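Local coordinates for S12 family peptidase (Streptomyces sp. 82F2, PDB 3WWX), which probably hydrolyses amide bonds of D-amino acid substrates, as a D-stereospecific serine-type amidohydrolase of peptidase family S12, at residues 46-50 with 203-209; 55-59 with 234-238; 61-65 with 258-262; 251-256 with 314-320. All blocks are in the same frame, centred on the assembly; numbering follows the deposited sequence.

Overall arrangement
Interaction 2 is the most central, its centre about 6 Å from that of the chain; the others lie about 17 Å from it. Interactions 2 and 3 are buried and share helix 55-68, but the first relies on side chains bonding to a turn's carbonyls, whereas the second adds leucine packing around one glutamine hydrogen bond. Interactions 1 and 4, only partly buried, join a loop and a hairpin turn to a short strand and a helix end; the former uses a backbone hydrogen bond, an Asp47-Ser209 bond and bridging waters, the latter Arg252 and Gln256 donating to turn carbonyls. Helix 244-255 links three contacts: Tyr251 OH meets Thr57 OG1 at 2.7 Å, and Leu254 CD1 reaches Thr61 OG1 at 3.6 Å.

Interaction 1: 46-50 with 203-209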
loop_
_atom_site.group_PDB
_atom_site.type_symbol
_atom_site.label_atom_id
_atom_site.label_comp_id
_atom_site.label_asym_id
_atom_site.label_seq_id
_atom_site.Cartn_x
_atom_site.Cartn_y
_atom_site.Cartn_z
ATOM N N ASP A 46 -19.871 1.696 -2.450
ATOM C CA ASP A 46 -19.267 2.237 -1.234
ATOM C C ASP A 46 -18.581 1.157 -0.380
ATOM O O ASP A 46 -18.252 1.392 0.793
ATOM C CB ASP A 46 -20.329 2.962 -0.423
ATOM C CG ASP A 46 -20.895 4.170 -1.168
ATOM O OD1 ASP A 46 -20.110 4.978 -1.706
ATOM O OD2 ASP A 46 -22.141 4.291 -1.230
ATOM N N ASP A 47 -18.355 -0.011 -0.969
ATOM C CA ASP A 47 -17.713 -1.105 -0.225
ATOM C C ASP A 47 -16.361 -0.677 0.332
ATOM O O ASP A 47 -15.541 -0.019 -0.351
ATOM C CB ASP A 47 -17.528 -2.370 -1.060
ATOM C CG ASP A 47 -18.816 -3.175 -1.242
ATOM O OD1 ASP A 47 -19.866 -2.770 -0.686
ATOM O OD2 ASP A 47 -18.750 -4.192 -1.962
ATOM N N ARG A 48 -16.137 -1.086 1.569
ATOM C CA ARG A 48 -14.863 -0.890 2.240
ATOM C C ARG A 48 -14.047 -2.156 2.068
ATOM O O ARG A 48 -14.591 -3.265 2.041
ATOM C CB ARG A 48 -15.108 -0.562 3.720
ATOM C CG ARG A 48 -15.906 0.745 3.878
ATOM C CD ARG A 48 -16.223 1.194 5.312
ATOM N NE ARG A 48 -17.061 2.386 5.246
ATOM C CZ ARG A 48 -17.473 3.110 6.287
ATOM N NH1 ARG A 48 -17.121 2.799 7.503
ATOM N NH2 ARG A 48 -18.238 4.171 6.088
ATOM N N TYR A 49 -12.739 -1.995 1.966
ATOM C CA TYR A 49 -11.851 -3.107 1.674
ATOM C C TYR A 49 -10.483 -2.872 2.280
ATOM O O TYR A 49 -10.094 -1.740 2.604
ATOM C CB TYR A 49 -11.754 -3.334 0.155
ATOM C CG TYR A 49 -11.578 -2.077 -0.691
ATOM C CD1 TYR A 49 -12.670 -1.400 -1.189
ATOM C CD2 TYR A 49 -10.326 -1.588 -0.999
ATOM C CE1 TYR A 49 -12.524 -0.276 -1.984
ATOM C CE2 TYR A 49 -10.166 -0.444 -1.777
ATOM C CZ TYR A 49 -11.269 0.202 -2.274
ATOM O OH TYR A 49 -11.119 1.322 -3.084
ATOM N N ARG A 50 -9.764 -3.968 2.459
ATOM C CA ARG A 50 -8.390 -3.947 2.921
ATOM C C ARG A 50 -7.519 -3.395 1.812
ATOM O O ARG A 50 -7.381 -4.025 0.752
ATOM C CB ARG A 50 -7.967 -5.367 3.288
ATOM C CG ARG A 50 -8.827 -5.987 4.392
ATOM C CD ARG A 50 -8.175 -7.271 4.925
ATOM N NE ARG A 50 -9.077 -7.977 5.838
ATOM C CZ ARG A 50 -9.294 -7.614 7.098
ATOM N NH1 ARG A 50 -8.635 -6.614 7.636
ATOM N NH2 ARG A 50 -10.171 -8.272 7.834
ATOM N N ALA A 203 -12.457 -7.924 12.083
ATOM C CA ALA A 203 -13.751 -7.731 11.435
ATOM C C ALA A 203 -13.680 -6.703 10.327
ATOM O O ALA A 203 -12.796 -5.837 10.318
ATOM C CB ALA A 203 -14.808 -7.326 12.459
ATOM N N MET A 204 -14.615 -6.807 9.391
ATOM C CA MET A 204 -14.785 -5.819 8.314
ATOM C C MET A 204 -15.951 -4.902 8.605
ATOM O O MET A 204 -17.003 -5.375 9.022
ATOM C CB MET A 204 -15.015 -6.520 6.969
ATOM C CG MET A 204 -13.793 -7.256 6.437
ATOM S SD MET A 204 -12.438 -6.165 5.992
ATOM C CE MET A 204 -13.113 -5.172 4.654
ATOM N N PRO A 205 -15.783 -3.592 8.380
ATOM C CA PRO A 205 -16.905 -2.652 8.523
ATOM C C PRO A 205 -17.875 -2.785 7.369
ATOM O O PRO A 205 -17.567 -3.414 6.344
ATOM C CB PRO A 205 -16.227 -1.279 8.487
ATOM C CG PRO A 205 -14.994 -1.528 7.601
ATOM C CD PRO A 205 -14.543 -2.925 7.938
ATOM N N GLU A 206 -19.051 -2.205 7.546
ATOM C CA GLU A 206 -20.025 -2.077 6.485
ATOM C C GLU A 206 -19.874 -0.732 5.802
ATOM O O GLU A 206 -19.389 0.218 6.404
ATOM C CB GLU A 206 -21.434 -2.100 7.066
ATOM C CG GLU A 206 -21.779 -3.317 7.845
ATOM C CD GLU A 206 -21.717 -4.561 7.030
ATOM O OE1 GLU A 206 -21.175 -5.563 7.542
ATOM O OE2 GLU A 206 -22.204 -4.538 5.872
ATOM N N PRO A 207 -20.288 -0.658 4.524
ATOM C CA PRO A 207 -20.628 -1.797 3.682
ATOM C C PRO A 207 -19.375 -2.527 3.211
ATOM O O PRO A 207 -18.321 -1.919 3.057
ATOM C CB PRO A 207 -21.355 -1.152 2.493
ATOM C CG PRO A 207 -21.037 0.264 2.538
ATOM C CD PRO A 207 -20.319 0.601 3.770
ATOM N N SER A 208 -19.494 -3.829 3.018
ATOM C CA SER A 208 -18.413 -4.585 2.422
ATOM C C SER A 208 -18.972 -5.832 1.785
ATOM O O SER A 208 -20.029 -6.334 2.198
ATOM C CB SER A 208 -17.366 -4.918 3.483
ATOM O OG SER A 208 -17.947 -5.672 4.533
ATOM N N SER A 209 -18.289 -6.318 0.761
ATOM C CA SER A 209 -18.543 -7.618 0.200
ATOM C C SER A 209 -17.482 -8.576 0.736
ATOM O O SER A 209 -16.468 -8.141 1.277
ATOM C CB SER A 209 -18.459 -7.533 -1.327
ATOM O OG SER A 209 -19.519 -6.735 -1.844
HETATM O O HOH W 1 -15.613 -5.070 0.250
HETATM O O HOH W 2 -9.932 -6.091 10.073
#
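In this beta-lactamase-type fold, an irregular loop, 203-209, runs beside the chain leading into strand 49-50, which pairs with strand 241-242. At the start of the loop, Ala203 O is bridged to Arg50 NH1 by water 2 (2.9 and 2.8 Å). Met204 follows, its SD over one face of the Arg50 guanidinium, 3.6 Å from NH2, and its CE 3.6 Å from Arg48 O; Arg50 NH2 itself is hydrogen-bonded to Ser227 O. That arginine side chain lies about 9 Å from the bound octane diamine. Pro205 CG packs on Arg48 CD at 3.8 Å, and Glu206 O sits over the face of the Arg48 guanidinium. A cis peptide precedes Pro207, whose O accepts a hydrogen bond from Arg48 N (2.8 Å, 164°). Ser208 OG closes back on Pro205 O at 2.9 Å. Water 1 then joins Ser209 N (3.0 Å) to Arg48 O (2.7 Å). Asp47 OD2, salt-bridged to Arg43, accepts a hydrogen bond from Ser209 OG at 2.7 Å.

Interaction 2: 55-59 with 234-238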
loop_
_atom_site.group_PDB
_atom_site.type_symbol
_atom_site.label_atom_id
_atom_site.label_comp_id
_atom_site.label_asym_id
_atom_site.label_seq_id
_atom_site.Cartn_x
_atom_site.Cartn_y
_atom_site.Cartn_z
ATOM N N THR A 55 -1.330 1.274 2.280
ATOM C CA THR A 55 -0.985 1.757 3.613
ATOM C C THR A 55 0.374 2.425 3.625
ATOM O O THR A 55 0.600 3.396 4.359
ATOM C CB THR A 55 -0.966 0.586 4.606
ATOM O OG1 THR A 55 -2.251 -0.060 4.636
ATOM C CG2 THR A 55 -0.600 1.037 6.012
ATOM N N LYS A 56 1.299 1.918 2.817
ATOM C CA LYS A 56 2.645 2.467 2.770
ATOM C C LYS A 56 2.659 3.966 2.488
ATOM O O LYS A 56 3.524 4.670 2.986
ATOM C CB LYS A 56 3.482 1.751 1.724
ATOM C CG LYS A 56 3.826 0.325 2.092
ATOM C CD LYS A 56 4.838 -0.271 1.122
ATOM C CE LYS A 56 5.266 -1.671 1.531
ATOM N NZ LYS A 56 4.180 -2.660 1.433
ATOM N N THR A 57 1.747 4.462 1.656
ATOM C CA THR A 57 1.754 5.890 1.365
ATOM C C THR A 57 1.418 6.694 2.620
ATOM O O THR A 57 1.981 7.773 2.846
ATOM C CB THR A 57 0.772 6.229 0.251
ATOM O OG1 THR A 57 0.969 5.347 -0.852
ATOM C CG2 THR A 57 0.978 7.662 -0.199
ATOM N N PHE A 58 0.506 6.173 3.442
ATOM C CA PHE A 58 0.172 6.825 4.707
ATOM C C PHE A 58 1.388 6.842 5.635
ATOM O O PHE A 58 1.730 7.861 6.228
ATOM C CB PHE A 58 -1.007 6.131 5.385
ATOM C CG PHE A 58 -2.316 6.305 4.657
ATOM C CD1 PHE A 58 -2.662 5.450 3.618
ATOM C CD2 PHE A 58 -3.203 7.301 5.009
ATOM C CE1 PHE A 58 -3.868 5.585 2.937
ATOM C CE2 PHE A 58 -4.417 7.445 4.311
ATOM C CZ PHE A 58 -4.747 6.585 3.295
ATOM N N THR A 59 2.050 5.706 5.771
ATOM C CA THR A 59 3.239 5.613 6.597
ATOM C C THR A 59 4.329 6.592 6.165
ATOM O O THR A 59 4.910 7.310 7.009
ATOM C CB THR A 59 3.747 4.161 6.560
ATOM O OG1 THR A 59 2.699 3.320 7.051
ATOM C CG2 THR A 59 5.007 3.969 7.380
ATOM N N ALA A 234 0.576 -7.332 8.382
ATOM C CA ALA A 234 0.983 -6.229 7.509
ATOM C C ALA A 234 1.394 -4.965 8.287
ATOM O O ALA A 234 2.386 -4.304 7.947
ATOM C CB ALA A 234 -0.164 -5.926 6.535
ATOM N N GLY A 235 0.634 -4.602 9.303
ATOM C CA GLY A 235 0.892 -3.380 10.036
ATOM C C GLY A 235 1.119 -2.188 9.127
ATOM O O GLY A 235 0.334 -1.930 8.205
ATOM N N ALA A 236 2.185 -1.443 9.407
ATOM C CA ALA A 236 2.464 -0.202 8.687
ATOM C C ALA A 236 2.850 -0.423 7.218
ATOM O O ALA A 236 2.968 0.535 6.456
ATOM C CB ALA A 236 3.540 0.586 9.411
ATOM N N ALA A 237 2.996 -1.683 6.809
ATOM C CA ALA A 237 3.205 -2.025 5.414
ATOM C C ALA A 237 1.902 -2.335 4.682
ATOM O O ALA A 237 1.894 -2.424 3.467
ATOM C CB ALA A 237 4.129 -3.220 5.321
ATOM N N GLY A 238 0.800 -2.526 5.403
ATOM C CA GLY A 238 -0.418 -2.915 4.706
ATOM C C GLY A 238 -1.732 -3.145 5.422
ATOM O O GLY A 238 -2.611 -3.746 4.810
#
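Thr55 lies across the backbone of 235-238, with CG2 3.6 Å from Ala236 O and OG1 3.2 Å from Gly238 C. Its hydroxyl is hydrogen-bonded to Gly52 O and Met240 N rather than to the segment it overlaps. Lys56, in the first turn of helix 55-68, is the lysine of the Ser-x-x-Lys motif of the serine beta-lactamase and S12 peptidase families; a general-base role for it is inferred from the family. Residues 55, 56 and 59 form the contacting helix face, as the CA pairings indicate: Thr55 with Gly238 at 4.8 Å, Lys56 with Ala237 at 5.2 Å and Thr59 with Ala236 at 6.2 Å. Opposite them is a tight turn with a 3-10 segment at 236-237, held by Ala237 N to Ala234 O and Gly238 N to Gly235 O, both 2.9 Å. Gly235 has a positive phi of 48°, which favours glycine, and a CB on Gly238 would be crowded by that of Ala234. The Lys56 side chain extends until chi4 turns to p, and NZ donates to Ala237 O at 3.1 Å; Tyr158 OH and Asn160 OD1, from the family's Tyr-x-Asn element, also bond this amine. One turn along the helix, Thr59 OG1 donates to Ala236 O at 2.9 Å.

Interaction 3: 61-65 with 258-262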
loop_
_atom_site.group_PDB
_atom_site.type_symbol
_atom_site.label_atom_id
_atom_site.label_comp_id
_atom_site.label_asym_id
_atom_site.label_seq_id
_atom_site.Cartn_x
_atom_site.Cartn_y
_atom_site.Cartn_z
ATOM N N THR A 61 3.934 9.348 4.411
ATOM C CA THR A 61 3.461 10.722 4.618
ATOM C C THR A 61 3.740 11.174 6.047
ATOM O O THR A 61 4.204 12.282 6.270
ATOM C CB THR A 61 1.962 10.844 4.297
ATOM O OG1 THR A 61 1.750 10.560 2.910
ATOM C CG2 THR A 61 1.447 12.270 4.565
ATOM N N VAL A 62 3.488 10.312 7.011
ATOM C CA VAL A 62 3.749 10.669 8.409
ATOM C C VAL A 62 5.225 10.968 8.610
ATOM O O VAL A 62 5.582 11.965 9.240
ATOM C CB VAL A 62 3.293 9.561 9.359
ATOM C CG1 VAL A 62 3.799 9.813 10.776
ATOM C CG2 VAL A 62 1.789 9.448 9.334
ATOM N N LEU A 63 6.112 10.125 8.084
ATOM C CA LEU A 63 7.539 10.355 8.282
ATOM C C LEU A 63 7.990 11.628 7.603
ATOM O O LEU A 63 8.863 12.325 8.119
ATOM C CB LEU A 63 8.365 9.175 7.794
ATOM C CG LEU A 63 8.394 8.076 8.840
ATOM C CD1 LEU A 63 8.789 6.774 8.195
ATOM C CD2 LEU A 63 9.368 8.429 9.968
ATOM N N LEU A 64 7.416 11.943 6.448
ATOM C CA LEU A 64 7.755 13.207 5.794
ATOM C C LEU A 64 7.256 14.420 6.578
ATOM O O LEU A 64 7.948 15.443 6.623
ATOM C CB LEU A 64 7.250 13.188 4.344
ATOM C CG LEU A 64 8.123 12.321 3.428
ATOM C CD1 LEU A 64 7.341 11.847 2.208
ATOM C CD2 LEU A 64 9.364 13.098 2.987
ATOM N N GLN A 65 6.095 14.320 7.200
ATOM C CA GLN A 65 5.657 15.376 8.104
ATOM C C GLN A 65 6.604 15.515 9.281
ATOM O O GLN A 65 6.961 16.635 9.657
ATOM C CB GLN A 65 4.243 15.137 8.603
ATOM C CG GLN A 65 3.157 15.270 7.543
ATOM C CD GLN A 65 1.786 15.317 8.157
ATOM O OE1 GLN A 65 1.604 14.999 9.333
ATOM N NE2 GLN A 65 0.796 15.738 7.372
ATOM N N ARG A 258 -1.343 19.281 0.147
ATOM C CA ARG A 258 -2.095 19.703 1.327
ATOM C C ARG A 258 -1.635 19.035 2.617
ATOM O O ARG A 258 -2.043 19.458 3.698
ATOM C CB ARG A 258 -3.590 19.491 1.135
ATOM C CG ARG A 258 -4.083 20.078 -0.157
ATOM C CD ARG A 258 -5.521 20.505 -0.096
ATOM N NE ARG A 258 -6.005 20.832 -1.436
ATOM C CZ ARG A 258 -6.979 21.684 -1.723
ATOM N NH1 ARG A 258 -7.595 22.366 -0.770
ATOM N NH2 ARG A 258 -7.331 21.835 -2.984
ATOM N N LEU A 259 -0.808 17.991 2.516
ATOM C CA LEU A 259 -0.329 17.262 3.686
ATOM C C LEU A 259 1.157 17.452 3.935
ATOM O O LEU A 259 1.673 17.020 4.960
ATOM C CB LEU A 259 -0.595 15.760 3.491
ATOM C CG LEU A 259 -2.062 15.354 3.466
ATOM C CD1 LEU A 259 -2.242 13.897 3.029
ATOM C CD2 LEU A 259 -2.652 15.539 4.847
ATOM N N LEU A 260 1.853 18.062 2.987
ATOM C CA LEU A 260 3.313 18.169 3.034
ATOM C C LEU A 260 3.765 19.484 2.436
ATOM O O LEU A 260 3.209 19.932 1.433
ATOM C CB LEU A 260 3.970 17.061 2.221
ATOM C CG LEU A 260 3.779 15.614 2.687
ATOM C CD1 LEU A 260 4.392 14.667 1.688
ATOM C CD2 LEU A 260 4.399 15.403 4.064
ATOM N N PRO A 261 4.802 20.101 3.022
ATOM C CA PRO A 261 5.382 21.257 2.334
ATOM C C PRO A 261 6.095 20.846 1.041
ATOM O O PRO A 261 6.344 19.652 0.784
ATOM C CB PRO A 261 6.360 21.834 3.368
ATOM C CG PRO A 261 6.720 20.684 4.229
ATOM C CD PRO A 261 5.530 19.753 4.250
ATOM N N LYS A 262 6.436 21.842 0.231
ATOM C CA LYS A 262 7.031 21.612 -1.083
ATOM C C LYS A 262 8.240 20.700 -1.035
ATOM O O LYS A 262 8.374 19.807 -1.871
ATOM C CB LYS A 262 7.460 22.956 -1.705
ATOM C CG LYS A 262 8.406 22.840 -2.927
ATOM C CD LYS A 262 9.440 23.969 -2.991
ATOM C CE LYS A 262 8.791 25.307 -3.299
ATOM N NZ LYS A 262 9.802 26.387 -3.590
#
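Two m, t leucines of the loop, Leu259 and Leu260, pack against one face of helix 55-68 in the helical part of the beta-lactamase-type fold. Thr61, Leu64 and Gln65, spaced i, i+3 and i+4, form that face. Leu260, on an extended backbone (-146/142), places CD2 among them: 3.8 Å from Thr61 O, 3.6 Å from Leu64 CB and 3.7 Å from Gln65 CG. Leu259 sets CB 4.2 Å from Thr61 CG2. The m rotamer of Thr61 directs OG1 back to Thr57 O, a hydrogen bond within the helix, and leaves CG2 toward Leu259. Gln65 is m, t with chi3 near -14°; this carries its amide to the loop, where NE2 donates to Leu259 O (2.9 Å, 158°), while OE1 accepts from Arg185 NH1. Val62 and Leu63 turn away and pack on helices 178-187 and 160-174. The loop connects helix 244-255 to helix 262-268, with Pro261 at the N-cap position of the latter. Leu260 meets Leu254 of the former and Met268 of the latter; from helix 55-68, Thr61 also touches Phe250 and Leu254 of helix 244-255, and Leu64 touches Met268 of helix 262-268.

Interaction 4: 251-256 with 314-320; sequences YRALLQ and VTRDGGH
Gly318 lies too close to the helix for any side chain: its CA is 4.3 Å from Arg252 CA, and an ideal CB would lie 2.6 Å from Gln256 CG and 2.9 Å from Arg252 O. Its phi/psi of 74/14 is left-handed. A type I turn, Thr315 to Gly318, is closed by Gly318 N to Thr315 O (2.8 Å), with Arg316 at -62/-32 and Asp317 at -87/5; Asp317 OD1 accepts from Gly319 N (3.0 Å) in an Asx turn. Thr315 N to His320 O (2.9 Å) pairs the flanking strands. From the last turns of helix 244-255, Leu255 (m, m) sets CG 3.6 Å from Val314 CG1. Gln256 (m, t) donates NE2 to Gly318 O at 3.1 Å; its OE1 is hydrogen-bonded to Arg258 NE. Arg252 (m, t, p) gives weak bonds from NH1 and NH2 to Gly319 O, both 3.1 Å; NH1 is also hydrogen-bonded to Ser321 OG. This is the beta-hairpin of strands 308-315 and 320-326, packed on that helix end in the beta-lactamase-type fold.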
loop_
_atom_site.group_PDB
_atom_site.type_symbol
_atom_site.label_atom_id
_atom_site.label_comp_id
_atom_site.label_asym_id
_atom_site.label_seq_id
_atom_site.Cartn_x
_atom_site.Cartn_y
_atom_site.Cartn_z
ATOM N N TYR A 251 -5.198 10.683 -1.853
ATOM C CA TYR A 251 -4.171 10.861 -2.874
ATOM C C TYR A 251 -4.270 12.234 -3.560
ATOM O O TYR A 251 -3.241 12.833 -3.887
ATOM C CB TYR A 251 -4.184 9.710 -3.895
ATOM C CG TYR A 251 -3.462 8.468 -3.381
ATOM C CD1 TYR A 251 -2.085 8.346 -3.484
ATOM C CD2 TYR A 251 -4.165 7.433 -2.806
ATOM C CE1 TYR A 251 -1.418 7.226 -3.007
ATOM C CE2 TYR A 251 -3.499 6.310 -2.305
ATOM C CZ TYR A 251 -2.137 6.218 -2.427
ATOM O OH TYR A 251 -1.531 5.094 -1.926
ATOM N N ARG A 252 -5.483 12.746 -3.743
ATOM C CA ARG A 252 -5.639 14.101 -4.286
ATOM C C ARG A 252 -4.998 15.114 -3.341
ATOM O O ARG A 252 -4.190 15.938 -3.772
ATOM C CB ARG A 252 -7.116 14.446 -4.486
ATOM C CG ARG A 252 -7.825 13.617 -5.564
ATOM C CD ARG A 252 -9.331 13.905 -5.606
ATOM N NE ARG A 252 -9.599 15.182 -6.258
ATOM C CZ ARG A 252 -9.772 15.339 -7.563
ATOM N NH1 ARG A 252 -9.787 14.296 -8.381
ATOM N NH2 ARG A 252 -9.953 16.563 -8.042
ATOM N N ALA A 253 -5.337 15.059 -2.057
ATOM C CA ALA A 253 -4.748 15.989 -1.089
ATOM C C ALA A 253 -3.241 15.867 -1.046
ATOM O O ALA A 253 -2.520 16.859 -0.946
ATOM C CB ALA A 253 -5.329 15.774 0.291
ATOM N N LEU A 254 -2.750 14.638 -1.094
ATOM C CA LEU A 254 -1.322 14.414 -1.059
ATOM C C LEU A 254 -0.593 15.053 -2.238
ATOM O O LEU A 254 0.351 15.828 -2.051
ATOM C CB LEU A 254 -1.035 12.916 -1.063
ATOM C CG LEU A 254 0.447 12.526 -0.967
ATOM C CD1 LEU A 254 1.042 12.929 0.360
ATOM C CD2 LEU A 254 0.574 11.004 -1.134
ATOM N N LEU A 255 -1.010 14.742 -3.453
ATOM C CA LEU A 255 -0.314 15.264 -4.631
ATOM C C LEU A 255 -0.526 16.763 -4.821
ATOM O O LEU A 255 0.296 17.438 -5.449
ATOM C CB LEU A 255 -0.690 14.481 -5.904
ATOM C CG LEU A 255 0.138 13.208 -6.165
ATOM C CD1 LEU A 255 1.603 13.518 -6.407
ATOM C CD2 LEU A 255 -0.020 12.199 -5.046
ATOM N N GLN A 256 -1.602 17.281 -4.248
ATOM C CA GLN A 256 -1.851 18.725 -4.237
ATOM C C GLN A 256 -0.997 19.476 -3.221
ATOM O O GLN A 256 -1.008 20.713 -3.215
ATOM C CB GLN A 256 -3.323 19.004 -3.947
ATOM C CG GLN A 256 -4.265 18.661 -5.087
ATOM C CD GLN A 256 -5.718 18.613 -4.678
ATOM O OE1 GLN A 256 -6.090 19.091 -3.616
ATOM N NE2 GLN A 256 -6.551 18.034 -5.525
ATOM N N VAL A 314 -3.597 9.064 -9.073
ATOM C CA VAL A 314 -3.972 10.434 -9.365
ATOM C C VAL A 314 -2.971 11.062 -10.329
ATOM O O VAL A 314 -1.802 10.682 -10.358
ATOM C CB VAL A 314 -4.087 11.243 -8.073
ATOM C CG1 VAL A 314 -2.731 11.461 -7.384
ATOM C CG2 VAL A 314 -4.809 12.527 -8.307
ATOM N N THR A 315 -3.414 12.050 -11.108
ATOM C CA THR A 315 -2.460 12.833 -11.887
ATOM C C THR A 315 -1.610 13.688 -10.943
ATOM O O THR A 315 -1.943 13.860 -9.775
ATOM C CB THR A 315 -3.196 13.684 -12.939
ATOM O OG1 THR A 315 -4.259 14.381 -12.283
ATOM C CG2 THR A 315 -3.785 12.782 -14.017
ATOM N N ARG A 316 -0.501 14.224 -11.441
ATOM C CA ARG A 316 0.472 14.874 -10.571
ATOM C C ARG A 316 -0.066 16.093 -9.831
ATOM O O ARG A 316 0.372 16.382 -8.710
ATOM C CB ARG A 316 1.706 15.273 -11.385
ATOM C CG ARG A 316 2.784 16.013 -10.610
ATOM C CD ARG A 316 3.330 15.221 -9.449
ATOM N NE ARG A 316 4.331 15.981 -8.699
ATOM C CZ ARG A 316 4.038 16.852 -7.739
ATOM N NH1 ARG A 316 2.775 17.070 -7.392
ATOM N NH2 ARG A 316 5.011 17.519 -7.125
ATOM N N ASP A 317 -0.996 16.816 -10.446
ATOM C CA ASP A 317 -1.565 17.971 -9.777
ATOM C C ASP A 317 -2.751 17.594 -8.907
ATOM O O ASP A 317 -3.382 18.475 -8.317
ATOM C CB ASP A 317 -1.937 19.080 -10.769
ATOM C CG ASP A 317 -3.067 18.713 -11.698
ATOM O OD1 ASP A 317 -3.631 17.608 -11.622
ATOM O OD2 ASP A 317 -3.424 19.581 -12.528
ATOM N N GLY A 318 -3.044 16.294 -8.786
ATOM C CA GLY A 318 -4.141 15.853 -7.957
ATOM C C GLY A 318 -5.538 16.095 -8.510
ATOM O O GLY A 318 -6.539 15.942 -7.797
ATOM N N GLY A 319 -5.634 16.412 -9.801
ATOM C CA GLY A 319 -6.903 16.818 -10.366
ATOM C C GLY A 319 -7.806 15.699 -10.844
ATOM O O GLY A 319 -9.021 15.858 -10.902
ATOM N N HIS A 320 -7.199 14.572 -11.205
ATOM C CA HIS A 320 -7.920 13.434 -11.755
ATOM C C HIS A 320 -7.516 12.216 -10.928
ATOM O O HIS A 320 -6.348 11.847 -10.914
ATOM C CB HIS A 320 -7.558 13.225 -13.225
ATOM C CG HIS A 320 -8.279 12.088 -13.879
ATOM N ND1 HIS A 320 -8.024 11.693 -15.177
ATOM C CD2 HIS A 320 -9.252 11.266 -13.419
ATOM C CE1 HIS A 320 -8.796 10.669 -15.479
ATOM N NE2 HIS A 320 -9.552 10.388 -14.435
#